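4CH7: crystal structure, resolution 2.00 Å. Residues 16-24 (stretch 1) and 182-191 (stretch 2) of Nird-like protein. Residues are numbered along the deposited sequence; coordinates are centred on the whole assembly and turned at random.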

ATOM      1  N   ILE A  16       2.770  15.693 -10.009  1.00 60.58           N
ATOM      2  CA  ILE A  16       3.804  16.355 -10.791  1.00 57.71           C
ATOM      3  C   ILE A  16       3.586  16.094 -12.277  1.00 54.85           C
ATOM      4  O   ILE A  16       3.500  14.940 -12.697  1.00 61.45           O
ATOM      5  CB  ILE A  16       5.199  15.892 -10.341  1.00 53.53           C
ATOM      6  CG1 ILE A  16       5.418  16.276  -8.879  1.00 57.30           C
ATOM      7  CG2 ILE A  16       6.290  16.495 -11.209  1.00 53.27           C
ATOM      8  CD1 ILE A  16       6.792  15.967  -8.376  1.00 58.71           C
ATOM      9  N   PRO A  17       3.492  17.175 -13.075  1.00 48.37           N
ATOM     10  CA  PRO A  17       3.089  17.084 -14.486  1.00 51.98           C
ATOM     11  C   PRO A  17       3.976  16.179 -15.333  1.00 45.29           C
ATOM     12  O   PRO A  17       5.198  16.172 -15.174  1.00 42.49           O
ATOM     13  CB  PRO A  17       3.194  18.534 -14.979  1.00 50.76           C
ATOM     14  CG  PRO A  17       4.104  19.223 -14.004  1.00 53.28           C
ATOM     15  CD  PRO A  17       3.819  18.560 -12.687  1.00 53.53           C
ATOM     16  N   LEU A  18       3.349  15.421 -16.228  1.00 45.03           N
ATOM     17  CA  LEU A  18       4.077  14.570 -17.156  1.00 44.57           C
ATOM     18  C   LEU A  18       4.578  15.389 -18.337  1.00 39.30           C
ATOM     19  O   LEU A  18       3.995  15.365 -19.421  1.00 39.84           O
ATOM     20  CB  LEU A  18       3.189  13.420 -17.632  1.00 43.52           C
ATOM     21  CG  LEU A  18       2.731  12.464 -16.531  1.00 44.37           C
ATOM     22  CD1 LEU A  18       1.665  11.517 -17.045  1.00 51.00           C
ATOM     23  CD2 LEU A  18       3.913  11.687 -15.998  1.00 46.94           C
ATOM     24  N   VAL A  19       5.652  16.136 -18.103  1.00 35.90           N
ATOM     25  CA  VAL A  19       6.306  16.908 -19.148  1.00 38.84           C
ATOM     26  C   VAL A  19       7.796  16.610 -19.062  1.00 33.71           C
ATOM     27  O   VAL A  19       8.235  15.922 -18.140  1.00 38.41           O
ATOM     28  CB  VAL A  19       6.054  18.418 -18.981  1.00 41.25           C
ATOM     29  CG1 VAL A  19       4.566  18.712 -18.968  1.00 40.16           C
ATOM     30  CG2 VAL A  19       6.689  18.924 -17.704  1.00 37.61           C
ATOM     31  N   LYS A  20       8.571  17.119 -20.014  1.00 37.98           N
ATOM     32  CA  LYS A  20      10.004  16.847 -20.033  1.00 37.19           C
ATOM     33  C   LYS A  20      10.726  17.540 -18.881  1.00 38.38           C
ATOM     34  O   LYS A  20      11.673  16.993 -18.317  1.00 39.69           O
ATOM     35  CB  LYS A  20      10.616  17.264 -21.368  1.00 40.26           C
ATOM     36  CG  LYS A  20      10.059  16.500 -22.561  1.00 41.23           C
ATOM     37  CD  LYS A  20      10.734  16.929 -23.850  1.00 42.69           C
ATOM     38  CE  LYS A  20      10.142  16.196 -25.043  1.00 50.35           C
ATOM     39  NZ  LYS A  20      10.739  16.660 -26.324  1.00 44.34           N
ATOM     40  N   GLU A  21      10.274  18.742 -18.533  1.00 37.80           N
ATOM     41  CA  GLU A  21      10.883  19.508 -17.449  1.00 39.91           C
ATOM     42  C   GLU A  21       9.841  19.925 -16.414  1.00 44.26           C
ATOM     43  O   GLU A  21       9.456  21.094 -16.350  1.00 37.79           O
ATOM     44  CB  GLU A  21      11.610  20.740 -18.002  1.00 42.87           C
ATOM     45  CG  GLU A  21      12.681  20.416 -19.039  1.00 47.52           C
ATOM     46  CD  GLU A  21      13.347  21.652 -19.610  1.00 53.77           C
ATOM     47  OE1 GLU A  21      13.213  22.738 -19.011  1.00 55.58           O
ATOM     48  OE2 GLU A  21      14.010  21.533 -20.660  1.00 52.29           O
ATOM     49  N   PRO A  22       9.396  18.966 -15.582  1.00 38.58           N
ATOM     50  CA  PRO A  22       8.324  19.205 -14.608  1.00 36.76           C
ATOM     51  C   PRO A  22       8.750  20.140 -13.484  1.00 44.80           C
ATOM     52  O   PRO A  22       7.908  20.848 -12.937  1.00 41.31           O
ATOM     53  CB  PRO A  22       8.038  17.804 -14.056  1.00 37.62           C
ATOM     54  CG  PRO A  22       9.330  17.060 -14.221  1.00 40.53           C
ATOM     55  CD  PRO A  22       9.925  17.591 -15.498  1.00 39.59           C
ATOM     56  N   PHE A  23      10.035  20.141 -13.146  1.00 41.62           N
ATOM     57  CA  PHE A  23      10.536  21.007 -12.087  1.00 42.35           C
ATOM     58  C   PHE A  23      10.726  22.443 -12.572  1.00 44.98           C
ATOM     59  O   PHE A  23      10.759  23.376 -11.772  1.00 47.15           O
ATOM     60  CB  PHE A  23      11.838  20.452 -11.509  1.00 36.40           C
ATOM     61  CG  PHE A  23      11.680  19.115 -10.843  1.00 41.77           C
ATOM     62  CD1 PHE A  23      10.839  18.968  -9.748  1.00 46.65           C
ATOM     63  CD2 PHE A  23      12.379  18.009 -11.305  1.00 48.88           C
ATOM     64  CE1 PHE A  23      10.688  17.734  -9.127  1.00 47.03           C
ATOM     65  CE2 PHE A  23      12.237  16.773 -10.691  1.00 47.26           C
ATOM     66  CZ  PHE A  23      11.389  16.636  -9.600  1.00 46.43           C
ATOM     67  N   SER A  24      10.857  22.612 -13.883  1.00 44.83           N
ATOM     68  CA  SER A  24      10.860  23.940 -14.483  1.00 45.22           C
ATOM     69  C   SER A  24       9.472  24.554 -14.307  1.00 46.58           C
ATOM     70  O   SER A  24       9.333  25.732 -13.964  1.00 48.08           O
ATOM     71  CB  SER A  24      11.226  23.853 -15.966  1.00 43.19           C
ATOM     72  OG  SER A  24      11.543  25.124 -16.499  1.00 56.39           O
ATOM     73  N   SER A 182      12.631   5.995  -6.943  1.00 52.70           N
ATOM     74  CA  SER A 182      12.829   7.418  -6.678  1.00 60.30           C
ATOM     75  C   SER A 182      12.835   8.247  -7.957  1.00 51.18           C
ATOM     76  O   SER A 182      13.603   7.972  -8.877  1.00 47.83           O
ATOM     77  CB  SER A 182      14.143   7.645  -5.926  1.00 55.69           C
ATOM     78  OG  SER A 182      14.072   7.179  -4.592  1.00 69.54           O
ATOM     79  N   PHE A 183      11.977   9.262  -8.005  1.00 50.05           N
ATOM     80  CA  PHE A 183      11.937  10.177  -9.137  1.00 45.50           C
ATOM     81  C   PHE A 183      13.185  11.045  -9.111  1.00 48.56           C
ATOM     82  O   PHE A 183      13.438  11.738  -8.122  1.00 51.75           O
ATOM     83  CB  PHE A 183      10.685  11.049  -9.067  1.00 49.75           C
ATOM     84  CG  PHE A 183      10.351  11.746 -10.356  1.00 50.20           C
ATOM     85  CD1 PHE A 183      10.023  11.013 -11.493  1.00 47.99           C
ATOM     86  CD2 PHE A 183      10.335  13.132 -10.426  1.00 44.41           C
ATOM     87  CE1 PHE A 183       9.705  11.650 -12.681  1.00 48.28           C
ATOM     88  CE2 PHE A 183      10.017  13.779 -11.608  1.00 41.80           C
ATOM     89  CZ  PHE A 183       9.698  13.034 -12.739  1.00 46.76           C
ATOM     90  N   PRO A 184      13.975  10.999 -10.196  1.00 46.38           N
ATOM     91  CA  PRO A 184      15.229  11.755 -10.268  1.00 41.94           C
ATOM     92  C   PRO A 184      15.001  13.246 -10.047  1.00 47.44           C
ATOM     93  O   PRO A 184      14.106  13.825 -10.664  1.00 41.29           O
ATOM     94  CB  PRO A 184      15.700  11.513 -11.706  1.00 49.62           C
ATOM     95  CG  PRO A 184      15.051  10.222 -12.117  1.00 45.73           C
ATOM     96  CD  PRO A 184      13.714  10.232 -11.429  1.00 46.40           C
ATOM     97  N   LEU A 185      15.797  13.856  -9.175  1.00 47.52           N
ATOM     98  CA  LEU A 185      15.695  15.288  -8.944  1.00 49.05           C
ATOM     99  C   LEU A 185      16.620  16.028  -9.901  1.00 49.88           C
ATOM    100  O   LEU A 185      17.635  16.595  -9.494  1.00 43.92           O
ATOM    101  CB  LEU A 185      16.006  15.632  -7.486  1.00 44.79           C
ATOM    102  CG  LEU A 185      15.057  14.999  -6.465  1.00 51.53           C
ATOM    103  CD1 LEU A 185      15.262  15.573  -5.073  1.00 55.69           C
ATOM    104  CD2 LEU A 185      13.618  15.167  -6.908  1.00 52.68           C
ATOM    105  N   VAL A 186      16.256  16.004 -11.180  1.00 44.15           N
ATOM    106  CA  VAL A 186      17.052  16.620 -12.234  1.00 44.37           C
ATOM    107  C   VAL A 186      16.157  17.405 -13.187  1.00 39.12           C
ATOM    108  O   VAL A 186      14.931  17.350 -13.088  1.00 43.11           O
ATOM    109  CB  VAL A 186      17.847  15.564 -13.029  1.00 46.46           C
ATOM    110  CG1 VAL A 186      18.947  14.964 -12.173  1.00 50.25           C
ATOM    111  CG2 VAL A 186      16.920  14.475 -13.542  1.00 42.05           C
ATOM    112  N   GLU A 187      16.782  18.131 -14.108  1.00 43.50           N
ATOM    113  CA  GLU A 187      16.063  18.952 -15.072  1.00 46.50           C
ATOM    114  C   GLU A 187      15.243  18.100 -16.037  1.00 42.70           C
ATOM    115  O   GLU A 187      14.146  18.485 -16.446  1.00 42.61           O
ATOM    116  CB  GLU A 187      17.056  19.825 -15.840  1.00 46.11           C
ATOM    117  CG  GLU A 187      16.475  20.568 -17.030  1.00 63.36           C
ATOM    118  CD  GLU A 187      17.300  21.779 -17.407  1.00 77.09           C
ATOM    119  OE1 GLU A 187      17.681  22.537 -16.493  1.00 84.42           O
ATOM    120  OE2 GLU A 187      17.562  21.976 -18.612  1.00 74.55           O
ATOM    121  N   ARG A 188      15.778  16.935 -16.389  1.00 42.05           N
ATOM    122  CA  ARG A 188      15.112  16.039 -17.329  1.00 38.10           C
ATOM    123  C   ARG A 188      14.948  14.651 -16.719  1.00 44.82           C
ATOM    124  O   ARG A 188      15.658  13.717 -17.094  1.00 48.37           O
ATOM    125  CB  ARG A 188      15.908  15.957 -18.632  1.00 38.54           C
ATOM    126  CG  ARG A 188      16.067  17.293 -19.335  1.00 40.52           C
ATOM    127  CD  ARG A 188      14.895  17.579 -20.260  1.00 44.33           C
ATOM    128  NE  ARG A 188      14.923  16.705 -21.429  1.00 53.04           N
ATOM    129  CZ  ARG A 188      15.612  16.968 -22.535  1.00 64.70           C
ATOM    130  NH1 ARG A 188      16.327  18.080 -22.627  1.00 47.41           N
ATOM    131  NH2 ARG A 188      15.590  16.118 -23.553  1.00 50.06           N
ATOM    132  N   PRO A 189      13.986  14.509 -15.788  1.00 37.82           N
ATOM    133  CA  PRO A 189      13.836  13.292 -14.979  1.00 43.13           C
ATOM    134  C   PRO A 189      13.223  12.104 -15.718  1.00 44.98           C
ATOM    135  O   PRO A 189      13.129  11.025 -15.135  1.00 40.12           O
ATOM    136  CB  PRO A 189      12.902  13.742 -13.852  1.00 40.39           C
ATOM    137  CG  PRO A 189      12.072  14.832 -14.471  1.00 41.49           C
ATOM    138  CD  PRO A 189      12.983  15.536 -15.442  1.00 38.92           C
ATOM    139  N   PHE A 190      12.810  12.296 -16.967  1.00 39.63           N
ATOM    140  CA  PHE A 190      12.273  11.197 -17.762  1.00 44.50           C
ATOM    141  C   PHE A 190      13.281  10.725 -18.805  1.00 41.47           C
ATOM    142  O   PHE A 190      13.074   9.702 -19.460  1.00 45.24           O
ATOM    143  CB  PHE A 190      10.982  11.622 -18.464  1.00 36.50           C
ATOM    144  CG  PHE A 190       9.832  11.867 -17.532  1.00 41.02           C
ATOM    145  CD1 PHE A 190       9.109  10.802 -17.017  1.00 40.94           C
ATOM    146  CD2 PHE A 190       9.466  13.160 -17.182  1.00 40.19           C
ATOM    147  CE1 PHE A 190       8.041  11.018 -16.154  1.00 36.13           C
ATOM    148  CE2 PHE A 190       8.399  13.389 -16.321  1.00 45.26           C
ATOM    149  CZ  PHE A 190       7.684  12.315 -15.808  1.00 38.56           C
ATOM    150  N   LEU A 191      14.371  11.474 -18.954  1.00 41.58           N
ATOM    151  CA  LEU A 191      15.351  11.218 -20.009  1.00 45.09           C
ATOM    152  C   LEU A 191      16.075   9.880 -19.868  1.00 50.72           C
ATOM    153  O   LEU A 191      16.087   9.078 -20.803  1.00 45.38           O
ATOM    154  CB  LEU A 191      16.370  12.355 -20.096  1.00 41.54           C
ATOM    155  CG  LEU A 191      17.384  12.204 -21.230  1.00 54.33           C
ATOM    156  CD1 LEU A 191      16.660  12.047 -22.554  1.00 56.07           C
ATOM    157  CD2 LEU A 191      18.342  13.383 -21.279  1.00 54.96           C
TER
HETATM  158  O   HOH W   1      12.508  14.546 -18.815  1.00 39.65           O
HETATM  159  O   HOH W   2      12.554  20.174 -14.736  1.00 40.58           O

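The two stretches, 160 or more residues apart in the chain wherever they touch, meet through proline and phenylalanine side chains and two bridging waters, with no direct hydrogen bond between them. Together they bury 550 Å² of surface. The CA atoms come nearest at Glu-21 and Arg-188, 5.5 Å apart, and the sequences on the two sides run alike: Leu-Val-Lys-Glu-Pro-Phe in stretch 1, Leu-Val-Glu-Arg-Pro-Phe in stretch 2. The backbone angles run alike as well: Glu-21 and Arg-188, each before a proline, both have phi/psi of -126/75.

This likeness gives the contact a reciprocal character. The ring of Phe-23 reaches across to the loop before Arg-188, with CD2 3.2 Å from Val-186 O and CE2 3.5 Å from Pro-184 O; both carbonyls lie at the ring edge, where the slightly positive C-H groups can face oxygen. In the other direction, Phe-190 CE2 comes within 3.1 Å of Val-19 O, while its CZ packs 3.8 Å from Leu-18 CD2. The corresponding leucine, Leu-185, places CD2 3.8 Å from Phe-23 CZ. Between these two aromatic residues the prolines touch directly, Pro-22 CG to Pro-189 CG at 3.5 Å. Phe-183 extends the apolar cluster: its CD2 is 3.8 Å from Phe-23 CZ, the two rings inclined at 56° with centroids 5.8 Å apart, and its edge also approaches Pro-22.

The backbone polar groups are served by water. Lys-20 O and Glu-187 O, both acceptors, approach to 3.4 Å and cannot bond to each other; each instead receives a hydrogen bond from its own water. Water 1 donates to Lys-20 O (2.6 Å from its oxygen) and accepts from Phe-190 N (2.9 Å from its oxygen). Water 2 donates to Glu-187 O (2.9 Å from its oxygen) and accepts a weak bond from Phe-23 N (3.0 Å from its oxygen). Each water thus links a carbonyl of one stretch to the amide of a phenylalanine in the other. Glu-187 O also receives a CA-H...O contact from Glu-21, its distance to Glu-21 CA being 3.6 Å.

Charged side chains add no salt bridge. Glu-21 OE2 lies 4.6 Å from Arg-188 NH1, well out of the guanidinium plane, so no N-H points at it and only the opposite charges favour the approach. Arg-188 NE and NH2 are hydrogen-bonded elsewhere in the structure. Glu-21 OE2 also sits 4.1 Å from Glu-187 OE2, a proximity of like charges.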